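Udp-n-acetylglucosamine pyrophosphorylase (Trypanosoma brucei, PDB 4BQH) probably catalyses the transfer of a uridylyl group from UTP to N-acetylglucosamine 1-phosphate, giving UDP-N-acetylglucosamine and diphosphate. Local coordinates at residues A371-S376 with V410-H415; F377-A382 with L406-D411. All coordinates share one frame; numbering follows the deposited sequence.

Overall arrangement
Helix 364-374 runs into residues 371-376, the first half of interaction 1, and the chain passes directly into 377-382, the first half of interaction 2, where strand 381-387 begins. That strand pairs antiparallel with 394-400 in a two-stranded sheet, after which the chain returns through 406-411 and 410-415, completing interaction 2 first and then interaction 1. The two closures are therefore nested, interaction 2 inside interaction 1, and they share Val410 and Asp411. Together they tie the end of the helix and the entry to the hairpin to the loop that leads on to strand 423-427. Their centres lie about 10 Å apart, and both touch the inhibitor.

Interaction 1 of 2, residues A371-S376 with V410-H415; sequences AERMKS and VDECDH. With 9VU ((3S)-3-[2-(1,3-benzodioxol-5-yl)-2-oxidanylidene-ethyl]-4-bromanyl-5-methyl-3-oxidanyl-1H-indol-2-one), chain C.
The last turn of helix 364-374 is joined to the 3-10 turn at 410-413 by a salt bridge at the protein surface, Arg373 with Glu412, while Ala371, Met374 and Lys375, at and around the helix end, line the pocket of the inhibitor 9VU. Arg373 approaches side-on and spends two nitrogens on one oxygen: NE donates to Glu412 OE1 at 2.8 Å with an N-H...O angle of 152°, and NH2 reaches the same OE1 at 3.1 Å, more bent. The oxygen lies close to the guanidinium plane and receives both donors nearly along its C-O axis, although the carboxylate plane is turned 33° from that of the guanidinium. A bend at chi2 (-68°) swings the arginine tip toward Glu412, whose own chain runs out extended to meet it. Next along the chain, Met374 serves the ligand instead. Its CB lies 3.5 Å from the bromine BRA, and the extended chain carries CE to 3.4 Å from the dioxole oxygen OAY. Lys375 lays its aliphatic chain along the bromoindolone, CG 3.6 Å from CAF, and Ala371 O comes equally near the ring methyl CAJ. Phe242 packs against both Ala371 and Met374, and Gly48 and Asp50 hydrogen-bond the ligand from elsewhere in the chain. With Arg373 and Glu412 both partly exposed, solvent probably screens their attraction, but the paired donors on OE1 would limit rotation of the guanidinium. Around the inhibitor these three residues offer chiefly apolar contacts, so their share of the binding probably rests on fit and dispersion.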
loop_
_atom_site.group_PDB
_atom_site.type_symbol
_atom_site.label_atom_id
_atom_site.label_comp_id
_atom_site.label_asym_id
_atom_site.label_seq_id
_atom_site.Cartn_x
_atom_site.Cartn_y
_atom_site.Cartn_z
ATOM N N ALA A 371 10.282 -9.982 9.156
ATOM C CA ALA A 371 11.275 -10.391 8.140
ATOM C C ALA A 371 12.104 -11.587 8.604
ATOM O O ALA A 371 12.267 -12.553 7.845
ATOM C CB ALA A 371 12.162 -9.230 7.725
ATOM N N GLU A 372 12.557 -11.548 9.859
ATOM C CA GLU A 372 13.312 -12.671 10.439
ATOM C C GLU A 372 12.477 -13.948 10.408
ATOM O O GLU A 372 12.949 -14.990 9.938
ATOM C CB GLU A 372 13.775 -12.343 11.864
ATOM C CG GLU A 372 15.038 -13.097 12.282
ATOM C CD GLU A 372 15.880 -12.326 13.305
ATOM O OE1 GLU A 372 15.434 -12.234 14.455
ATOM O OE2 GLU A 372 16.991 -11.824 12.955
ATOM N N ARG A 373 11.229 -13.872 10.875
ATOM C CA ARG A 373 10.356 -15.059 10.850
ATOM C C ARG A 373 10.093 -15.541 9.439
ATOM O O ARG A 373 9.991 -16.743 9.193
ATOM C CB ARG A 373 9.013 -14.791 11.510
ATOM C CG ARG A 373 9.083 -14.542 13.011
ATOM C CD ARG A 373 9.480 -15.777 13.857
ATOM N NE ARG A 373 9.551 -15.274 15.212
ATOM C CZ ARG A 373 10.605 -14.663 15.750
ATOM N NH1 ARG A 373 11.773 -14.587 15.107
ATOM N NH2 ARG A 373 10.497 -14.168 16.972
ATOM N N MET A 374 9.964 -14.608 8.502
ATOM C CA MET A 374 9.552 -15.022 7.166
ATOM C C MET A 374 10.593 -15.876 6.446
ATOM O O MET A 374 10.230 -16.692 5.619
ATOM C CB MET A 374 9.135 -13.839 6.303
ATOM C CG MET A 374 8.209 -14.255 5.151
ATOM S SD MET A 374 7.828 -12.790 4.168
ATOM C CE MET A 374 6.732 -13.569 2.988
ATOM N N LYS A 375 11.872 -15.700 6.777
ATOM C CA LYS A 375 12.931 -16.511 6.164
ATOM C C LYS A 375 12.721 -18.016 6.329
ATOM O O LYS A 375 13.202 -18.764 5.515
ATOM C CB LYS A 375 14.307 -16.109 6.690
ATOM C CG LYS A 375 14.674 -14.684 6.296
ATOM C CD LYS A 375 16.134 -14.360 6.562
ATOM C CE LYS A 375 17.017 -14.842 5.420
ATOM N NZ LYS A 375 18.358 -14.195 5.513
ATOM N N SER A 376 12.027 -18.449 7.382
ATOM C CA SER A 376 11.746 -19.886 7.535
ATOM C C SER A 376 10.280 -20.219 7.352
ATOM O O SER A 376 9.854 -21.346 7.601
ATOM C CB SER A 376 12.267 -20.397 8.883
ATOM O OG SER A 376 11.548 -19.831 9.981
ATOM N N VAL A 410 2.664 -11.007 15.489
ATOM C CA VAL A 410 2.679 -9.634 16.019
ATOM C C VAL A 410 3.006 -9.535 17.510
ATOM O O VAL A 410 3.738 -8.638 17.920
ATOM C CB VAL A 410 1.362 -8.901 15.716
ATOM C CG1 VAL A 410 0.187 -9.561 16.459
ATOM C CG2 VAL A 410 1.485 -7.408 16.029
ATOM N N ASP A 411 2.503 -10.458 18.320
ATOM C CA ASP A 411 2.727 -10.287 19.759
ATOM C C ASP A 411 4.103 -10.731 20.224
ATOM O O ASP A 411 4.495 -10.472 21.374
ATOM C CB ASP A 411 1.596 -10.946 20.551
ATOM C CG ASP A 411 0.289 -10.180 20.390
ATOM O OD1 ASP A 411 0.313 -8.939 20.501
ATOM O OD2 ASP A 411 -0.752 -10.807 20.150
ATOM N N GLU A 412 4.851 -11.376 19.333
ATOM C CA GLU A 412 6.240 -11.742 19.637
ATOM C C GLU A 412 7.148 -10.519 19.751
ATOM O O GLU A 412 8.281 -10.625 20.217
ATOM C CB GLU A 412 6.764 -12.714 18.582
ATOM C CG GLU A 412 5.946 -13.992 18.578
ATOM C CD GLU A 412 6.435 -14.999 17.581
ATOM O OE1 GLU A 412 7.491 -14.772 16.974
ATOM O OE2 GLU A 412 5.758 -16.031 17.410
ATOM N N CYS A 413 6.631 -9.350 19.359
ATOM C CA CYS A 413 7.386 -8.112 19.459
ATOM C C CYS A 413 7.466 -7.582 20.891
ATOM O O CYS A 413 8.281 -6.707 21.171
ATOM C CB CYS A 413 6.749 -7.022 18.581
ATOM S SG CYS A 413 6.795 -7.404 16.811
ATOM N N ASP A 414 6.574 -8.041 21.763
ATOM C CA ASP A 414 6.564 -7.552 23.152
ATOM C C ASP A 414 6.986 -8.654 24.125
ATOM O O ASP A 414 6.611 -9.806 23.959
ATOM C CB ASP A 414 5.188 -6.994 23.543
ATOM C CG ASP A 414 4.804 -5.747 22.750
ATOM O OD1 ASP A 414 5.661 -4.865 22.559
ATOM O OD2 ASP A 414 3.630 -5.673 22.317
ATOM N N HIS A 415 7.772 -8.283 25.138
ATOM C CA HIS A 415 8.230 -9.229 26.158
ATOM C C HIS A 415 7.942 -8.686 27.531
ATOM O O HIS A 415 8.669 -7.827 28.004
ATOM C CB HIS A 415 9.722 -9.477 25.990
ATOM C CG HIS A 415 10.095 -9.776 24.576
ATOM N ND1 HIS A 415 9.956 -11.001 24.047
ATOM C CD2 HIS A 415 10.501 -8.942 23.547
ATOM C CE1 HIS A 415 10.299 -10.963 22.748
ATOM N NE2 HIS A 415 10.634 -9.704 22.443
HETATM O OAN 9VU C . 13.919 -16.672 -0.201
HETATM C CAH 9VU C . 14.020 -15.703 0.576
HETATM N NAG 9VU C . 15.137 -14.988 0.735
HETATM C CAC 9VU C . 14.914 -14.033 1.678
HETATM C CAB 9VU C . 15.764 -13.120 2.159
HETATM C CAA 9VU C . 15.410 -12.205 3.164
HETATM C CAF 9VU C . 14.111 -12.281 3.681
HETATM C CAJ 9VU C . 13.701 -11.371 4.713
HETATM C CAE 9VU C . 13.250 -13.264 3.141
HETATM BR BRA 9VU C . 11.477 -13.290 3.822
HETATM C CAD 9VU C . 13.642 -14.123 2.159
HETATM C CAI 9VU C . 13.016 -15.214 1.458
HETATM O OAL 9VU C . 12.738 -16.281 2.368
HETATM C CAM 9VU C . 11.646 -14.899 0.799
HETATM C CAO 9VU C . 11.737 -13.909 -0.380
HETATM O OAP 9VU C . 12.865 -13.606 -0.798
HETATM C CAQ 9VU C . 10.521 -13.439 -0.958
HETATM C CAV 9VU C . 9.282 -13.574 -0.328
HETATM C CAU 9VU C . 8.147 -13.132 -0.898
HETATM O OAY 9VU C . 6.872 -13.177 -0.410
HETATM C CAX 9VU C . 6.046 -12.951 -1.585
HETATM O OAW 9VU C . 6.883 -12.150 -2.428
HETATM C CAT 9VU C . 8.154 -12.518 -2.081
HETATM C CAS 9VU C . 9.310 -12.336 -2.741
HETATM C CAR 9VU C . 10.513 -12.779 -2.193
#

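Interaction 2 of 2, residues F377-A382 with L406-D411; sequences FTQYHA and LFRFVD. With 9VU ((3S)-3-[2-(1,3-benzodioxol-5-yl)-2-oxidanylidene-ethyl]-4-bromanyl-5-methyl-3-oxidanyl-1H-indol-2-one), chain C.
This is a small, partly buried contact of mixed character, one hydrogen bond beside aromatic packing, between the segment leading from helix 364-374 into strand 381-387 and the loop at 406-411. Phe377 and Arg408 are at its heart. The phenyl ring presents its edge to a face of the guanidinium, the two planes 84° apart, with CE1 3.6 Å from Arg408 NH2. Phe377 has CG anti to its backbone nitrogen (chi1 174°), which sends the ring toward the loop; there CD1 comes within 4.2 Å of CE2 at the edge of the Phe409 ring. Arg408 in turn sets its CG over the centre of that Phe409 ring, so its aliphatic part packs on an aromatic face, while its guanidinium meets the edge of Phe377, a geometry that is not a cation-pi stack. At the guanidinium edge, NH2 donates to Gln379 OE1 at an N-H...O angle of 151°. The modelled separation of Arg408 NH2 and Gln379 OE1, 2.4 Å, is very short, and its exact value is doubtful. Gln379 is the centre of an inverse gamma turn, and its NE2 makes a weak hydrogen bond to Glu60 of helix 51-64. Tyr380, the following residue, borders the inhibitor: its OH lies 3.3 Å from 9VU CAV, while its ring meets Phe54. The guanidinium is thus bounded by the Phe377 edge on a face and by the side-chain amide oxygen of Gln379 at its rim, which would probably restrict its orientation if the bond is as modelled. That oxygen is a neutral acceptor, so Gln379 holds Arg408 by a hydrogen bond and not by a salt bridge.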
loop_
_atom_site.group_PDB
_atom_site.type_symbol
_atom_site.label_atom_id
_atom_site.label_comp_id
_atom_site.label_asym_id
_atom_site.label_seq_id
_atom_site.Cartn_x
_atom_site.Cartn_y
_atom_site.Cartn_z
ATOM N N PHE A 377 9.505 -19.252 6.876
ATOM C CA PHE A 377 8.054 -19.393 6.784
ATOM C C PHE A 377 7.730 -20.073 5.459
ATOM O O PHE A 377 8.288 -19.694 4.418
ATOM C CB PHE A 377 7.442 -17.982 6.823
ATOM C CG PHE A 377 5.963 -17.935 6.596
ATOM C CD1 PHE A 377 5.080 -18.107 7.654
ATOM C CD2 PHE A 377 5.461 -17.624 5.340
ATOM C CE1 PHE A 377 3.695 -18.028 7.451
ATOM C CE2 PHE A 377 4.081 -17.554 5.120
ATOM C CZ PHE A 377 3.205 -17.753 6.171
ATOM N N THR A 378 6.819 -21.046 5.488
ATOM C CA THR A 378 6.575 -21.845 4.289
ATOM C C THR A 378 5.124 -21.923 3.872
ATOM O O THR A 378 4.829 -22.594 2.886
ATOM C CB THR A 378 7.081 -23.298 4.460
ATOM O OG1 THR A 378 6.548 -23.812 5.674
ATOM C CG2 THR A 378 8.602 -23.340 4.516
ATOM N N GLN A 379 4.241 -21.221 4.587
ATOM C CA GLN A 379 2.786 -21.263 4.313
ATOM C C GLN A 379 2.331 -20.211 3.308
ATOM O O GLN A 379 1.529 -19.314 3.615
ATOM C CB GLN A 379 2.008 -21.192 5.636
ATOM C CG GLN A 379 2.373 -22.368 6.533
ATOM C CD GLN A 379 1.467 -22.522 7.743
ATOM O OE1 GLN A 379 0.659 -21.639 8.060
ATOM N NE2 GLN A 379 1.598 -23.654 8.433
ATOM N N TYR A 380 2.827 -20.342 2.082
ATOM C CA TYR A 380 2.415 -19.417 1.022
ATOM C C TYR A 380 1.104 -19.885 0.411
ATOM O O TYR A 380 0.612 -20.990 0.713
ATOM C CB TYR A 380 3.502 -19.331 -0.070
ATOM C CG TYR A 380 4.735 -18.508 0.260
ATOM C CD1 TYR A 380 5.482 -18.743 1.424
ATOM C CD2 TYR A 380 5.194 -17.533 -0.626
ATOM C CE1 TYR A 380 6.644 -18.025 1.698
ATOM C CE2 TYR A 380 6.339 -16.799 -0.351
ATOM C CZ TYR A 380 7.064 -17.052 0.805
ATOM O OH TYR A 380 8.210 -16.351 1.079
ATOM N N HIS A 381 0.545 -19.042 -0.455
ATOM C CA HIS A 381 -0.695 -19.335 -1.154
ATOM C C HIS A 381 -0.366 -19.831 -2.543
ATOM O O HIS A 381 0.196 -19.090 -3.362
ATOM C CB HIS A 381 -1.531 -18.066 -1.237
ATOM C CG HIS A 381 -1.964 -17.538 0.102
ATOM N ND1 HIS A 381 -1.146 -16.807 0.902
ATOM C CD2 HIS A 381 -3.180 -17.630 0.764
ATOM C CE1 HIS A 381 -1.798 -16.468 2.028
ATOM N NE2 HIS A 381 -3.048 -16.967 1.950
ATOM N N ALA A 382 -0.687 -21.095 -2.816
ATOM C CA ALA A 382 -0.356 -21.718 -4.102
ATOM C C ALA A 382 -1.577 -21.679 -5.009
ATOM O O ALA A 382 -2.721 -21.893 -4.551
ATOM C CB ALA A 382 0.074 -23.165 -3.884
ATOM N N LEU A 406 1.870 -12.621 7.931
ATOM C CA LEU A 406 2.823 -12.468 9.028
ATOM C C LEU A 406 2.204 -11.896 10.306
ATOM O O LEU A 406 2.901 -11.779 11.330
ATOM C CB LEU A 406 4.014 -11.601 8.590
ATOM C CG LEU A 406 5.021 -12.263 7.617
ATOM C CD1 LEU A 406 5.703 -13.496 8.183
ATOM C CD2 LEU A 406 4.316 -12.609 6.326
ATOM N N PHE A 407 0.929 -11.520 10.272
ATOM C CA PHE A 407 0.369 -10.875 11.465
ATOM C C PHE A 407 0.269 -11.832 12.655
ATOM O O PHE A 407 0.175 -11.389 13.795
ATOM C CB PHE A 407 -1.006 -10.246 11.200
ATOM C CG PHE A 407 -0.977 -9.129 10.187
ATOM C CD1 PHE A 407 0.186 -8.427 9.936
ATOM C CD2 PHE A 407 -2.157 -8.752 9.538
ATOM C CE1 PHE A 407 0.197 -7.380 9.000
ATOM C CE2 PHE A 407 -2.160 -7.726 8.603
ATOM C CZ PHE A 407 -0.979 -7.052 8.337
ATOM N N ARG A 408 0.276 -13.139 12.383
ATOM C CA ARG A 408 0.282 -14.145 13.459
ATOM C C ARG A 408 1.477 -13.986 14.419
ATOM O O ARG A 408 1.433 -14.494 15.539
ATOM C CB ARG A 408 0.299 -15.547 12.845
ATOM C CG ARG A 408 1.570 -15.855 12.099
ATOM C CD ARG A 408 1.769 -17.354 12.007
ATOM N NE ARG A 408 1.327 -17.868 10.733
ATOM C CZ ARG A 408 1.404 -19.156 10.394
ATOM N NH1 ARG A 408 1.915 -20.052 11.240
ATOM N NH2 ARG A 408 0.969 -19.544 9.213
ATOM N N PHE A 409 2.526 -13.282 13.973
ATOM C CA PHE A 409 3.733 -13.078 14.780
ATOM C C PHE A 409 3.732 -11.802 15.601
ATOM O O PHE A 409 4.699 -11.547 16.343
ATOM C CB PHE A 409 4.990 -13.118 13.892
ATOM C CG PHE A 409 5.131 -14.400 13.136
ATOM C CD1 PHE A 409 5.400 -15.594 13.814
ATOM C CD2 PHE A 409 4.985 -14.424 11.756
ATOM C CE1 PHE A 409 5.521 -16.793 13.113
ATOM C CE2 PHE A 409 5.083 -15.613 11.037
ATOM C CZ PHE A 409 5.371 -16.805 11.726
ATOM N N VAL A 410 2.664 -11.007 15.489
ATOM C CA VAL A 410 2.679 -9.634 16.019
ATOM C C VAL A 410 3.006 -9.535 17.510
ATOM O O VAL A 410 3.738 -8.638 17.920
ATOM C CB VAL A 410 1.362 -8.901 15.716
ATOM C CG1 VAL A 410 0.187 -9.561 16.459
ATOM C CG2 VAL A 410 1.485 -7.408 16.029
ATOM N N ASP A 411 2.503 -10.458 18.320
ATOM C CA ASP A 411 2.727 -10.287 19.759
ATOM C C ASP A 411 4.103 -10.731 20.224
ATOM O O ASP A 411 4.495 -10.472 21.374
ATOM C CB ASP A 411 1.596 -10.946 20.551
ATOM C CG ASP A 411 0.289 -10.180 20.390
ATOM O OD1 ASP A 411 0.313 -8.939 20.501
ATOM O OD2 ASP A 411 -0.752 -10.807 20.150
HETATM O OAN 9VU C . 13.919 -16.672 -0.201
HETATM C CAH 9VU C . 14.020 -15.703 0.576
HETATM N NAG 9VU C . 15.137 -14.988 0.735
HETATM C CAC 9VU C . 14.914 -14.033 1.678
HETATM C CAB 9VU C . 15.764 -13.120 2.159
HETATM C CAA 9VU C . 15.410 -12.205 3.164
HETATM C CAF 9VU C . 14.111 -12.281 3.681
HETATM C CAJ 9VU C . 13.701 -11.371 4.713
HETATM C CAE 9VU C . 13.250 -13.264 3.141
HETATM BR BRA 9VU C . 11.477 -13.290 3.822
HETATM C CAD 9VU C . 13.642 -14.123 2.159
HETATM C CAI 9VU C . 13.016 -15.214 1.458
HETATM O OAL 9VU C . 12.738 -16.281 2.368
HETATM C CAM 9VU C . 11.646 -14.899 0.799
HETATM C CAO 9VU C . 11.737 -13.909 -0.380
HETATM O OAP 9VU C . 12.865 -13.606 -0.798
HETATM C CAQ 9VU C . 10.521 -13.439 -0.958
HETATM C CAV 9VU C . 9.282 -13.574 -0.328
HETATM C CAU 9VU C . 8.147 -13.132 -0.898
HETATM O OAY 9VU C . 6.872 -13.177 -0.410
HETATM C CAX 9VU C . 6.046 -12.951 -1.585
HETATM O OAW 9VU C . 6.883 -12.150 -2.428
HETATM C CAT 9VU C . 8.154 -12.518 -2.081
HETATM C CAS 9VU C . 9.310 -12.336 -2.741
HETATM C CAR 9VU C . 10.513 -12.779 -2.193
#